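PDB 6L8P: RidA family protein, which probably hydrolyses reactive enamine and imine intermediates to keto acids, releasing ammonia, as characterised RidA enzymes do. Local coordinates for residues A[76-81]-A[139-144]. The protein carries 1 engineered substitution. Sequence-based numbering, arbitrary orientation.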
loop_
_atom_site.group_PDB
_atom_site.type_symbol
_atom_site.label_atom_id
_atom_site.label_comp_id
_atom_site.label_asym_id
_atom_site.label_seq_id
_atom_site.Cartn_x
_atom_site.Cartn_y
_atom_site.Cartn_z
ATOM N N GLU A 76 -19.774 3.194 1.215
ATOM C CA GLU A 76 -20.844 2.191 1.309
ATOM C C GLU A 76 -20.343 0.803 0.902
ATOM O O GLU A 76 -20.686 -0.223 1.528
ATOM C CB GLU A 76 -22.027 2.612 0.429
ATOM C CG GLU A 76 -22.707 3.902 0.929
ATOM C CD GLU A 76 -23.145 3.776 2.400
ATOM O OE1 GLU A 76 -23.732 2.728 2.758
ATOM O OE2 GLU A 76 -22.897 4.712 3.203
ATOM N N ASN A 77 -19.517 0.757 -0.158
ATOM C CA ASN A 77 -18.948 -0.506 -0.623
ATOM C C ASN A 77 -18.024 -1.144 0.420
ATOM O O ASN A 77 -18.098 -2.352 0.703
ATOM C CB ASN A 77 -18.221 -0.257 -1.951
ATOM C CG ASN A 77 -19.180 0.156 -3.076
ATOM O OD1 ASN A 77 -20.389 -0.020 -2.942
ATOM N ND2 ASN A 77 -18.632 0.717 -4.183
ATOM N N ILE A 78 -17.161 -0.329 1.035
ATOM C CA ILE A 78 -16.291 -0.843 2.083
ATOM C C ILE A 78 -17.107 -1.330 3.263
ATOM O O ILE A 78 -16.837 -2.407 3.791
ATOM C CB ILE A 78 -15.268 0.230 2.498
ATOM C CG1 ILE A 78 -14.304 0.494 1.327
ATOM C CG2 ILE A 78 -14.478 -0.233 3.732
ATOM C CD1 ILE A 78 -13.353 1.683 1.607
ATOM N N LYS A 79 -18.099 -0.540 3.684
ATOM C CA LYS A 79 -18.945 -0.922 4.822
ATOM C C LYS A 79 -19.610 -2.274 4.573
ATOM O O LYS A 79 -19.628 -3.146 5.464
ATOM C CB LYS A 79 -19.980 0.177 5.069
ATOM C CG LYS A 79 -20.816 -0.010 6.319
ATOM C CD LYS A 79 -21.398 1.358 6.679
ATOM C CE LYS A 79 -22.848 1.273 7.065
ATOM N NZ LYS A 79 -23.062 0.002 7.781
ATOM N N ALA A 80 -20.122 -2.483 3.350
ATOM C CA ALA A 80 -20.754 -3.766 3.053
ATOM C C ALA A 80 -19.776 -4.926 3.235
ATOM O O ALA A 80 -20.147 -5.998 3.750
ATOM C CB ALA A 80 -21.320 -3.762 1.629
ATOM N N ILE A 81 -18.522 -4.743 2.781
ATOM C CA ILE A 81 -17.552 -5.816 2.914
ATOM C C ILE A 81 -17.150 -6.007 4.372
ATOM O O ILE A 81 -16.951 -7.144 4.820
ATOM C CB ILE A 81 -16.339 -5.529 2.014
ATOM C CG1 ILE A 81 -16.819 -5.534 0.577
ATOM C CG2 ILE A 81 -15.277 -6.593 2.229
ATOM C CD1 ILE A 81 -15.826 -4.935 -0.422
ATOM N N ILE A 139 -10.127 3.388 -2.544
ATOM C CA ILE A 139 -9.689 3.272 -1.153
ATOM C C ILE A 139 -9.541 1.812 -0.822
ATOM O O ILE A 139 -10.461 1.024 -1.055
ATOM C CB ILE A 139 -10.673 3.959 -0.188
ATOM C CG1 ILE A 139 -10.808 5.448 -0.560
ATOM C CG2 ILE A 139 -10.200 3.745 1.272
ATOM C CD1 ILE A 139 -11.716 6.271 0.418
ATOM N N GLU A 140 -8.370 1.438 -0.274
ATOM C CA GLU A 140 -8.070 0.100 0.246
ATOM C C GLU A 140 -8.151 0.142 1.764
ATOM O O GLU A 140 -7.890 1.194 2.358
ATOM C CB GLU A 140 -6.668 -0.316 -0.104
ATOM C CG GLU A 140 -6.325 -0.264 -1.544
ATOM C CD GLU A 140 -4.816 -0.068 -1.682
ATOM O OE1 GLU A 140 -4.036 -0.933 -1.180
ATOM O OE2 GLU A 140 -4.382 0.951 -2.278
ATOM N N SER A 141 -8.443 -0.999 2.390
ATOM C CA SER A 141 -8.649 -0.982 3.840
ATOM C C SER A 141 -8.035 -2.211 4.477
ATOM O O SER A 141 -8.029 -3.288 3.884
ATOM C CB SER A 141 -10.136 -1.010 4.209
ATOM O OG SER A 141 -10.862 -0.134 3.391
ATOM N N ILE A 142 -7.551 -2.060 5.715
ATOM C CA ILE A 142 -7.158 -3.186 6.548
ATOM C C ILE A 142 -7.938 -3.042 7.842
ATOM O O ILE A 142 -7.970 -1.943 8.416
ATOM C CB ILE A 142 -5.645 -3.210 6.841
ATOM C CG1 ILE A 142 -4.879 -3.356 5.507
ATOM C CG2 ILE A 142 -5.306 -4.388 7.811
ATOM C CD1 ILE A 142 -3.315 -3.277 5.654
ATOM N N LEU A 143 -8.593 -4.140 8.257
ATOM C CA LEU A 143 -9.356 -4.222 9.507
ATOM C C LEU A 143 -8.623 -5.068 10.526
ATOM O O LEU A 143 -7.926 -6.035 10.183
ATOM C CB LEU A 143 -10.731 -4.888 9.298
ATOM C CG LEU A 143 -11.831 -4.029 8.695
ATOM C CD1 LEU A 143 -11.515 -3.432 7.373
ATOM C CD2 LEU A 143 -13.091 -4.907 8.577
ATOM N N TYR A 144 -8.864 -4.749 11.802
ATOM C CA TYR A 144 -8.588 -5.671 12.898
ATOM C C TYR A 144 -9.886 -5.783 13.686
ATOM O O TYR A 144 -10.338 -4.805 14.293
ATOM C CB TYR A 144 -7.411 -5.181 13.746
ATOM C CG TYR A 144 -7.002 -6.203 14.771
ATOM C CD1 TYR A 144 -7.627 -6.253 15.997
ATOM C CD2 TYR A 144 -5.996 -7.122 14.498
ATOM C CE1 TYR A 144 -7.264 -7.198 16.945
ATOM C CE2 TYR A 144 -5.624 -8.064 15.433
ATOM C CZ TYR A 144 -6.263 -8.099 16.653
ATOM O OH TYR A 144 -5.896 -9.040 17.589
#
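In the helix-on-sheet core of the RidA (endoribonuclease L-PSP) subunit, helix 67-84 packs on one face of the mixed sheet, and Ile78 reaches from it onto Ile139 and Ser141 of strand 137-144. Both branches of Ile78 take part. With Ile78 CG1 anti to the carbonyl carbon (chi1 -67°) and the chain extended beyond it, Ile78 CD1 is carried to the strand, where it lies 3.8 Å from Ile139 CG2, the two side chains crossing at about a right angle. Ile78 CD1 is also 3.6 Å from Ser141 OG; the other branch meets this hydroxyl too, Ile78 CG2 lying 3.6 Å from Ser141 OG. The hydroxyl thus rests against both methyls of one isoleucine. Phe95 of strand 92-99 touches Ile139 and Ser141, and Gln53 and Leu89 touch Ile78. On the other face of the strand, Glu140 forms a salt bridge with Lys94 of the second subunit. An alanine in place of Ile78 would probably open a gap between helix and strand, with Ile139 CG2 losing a methyl neighbour and Ser141 OG the two methyls it rests against. Methyl-to-methyl and methyl-to-hydroxyl contacts, with no hydrogen bond across, make this a small, dispersion-held interface burying 134 Å² in all.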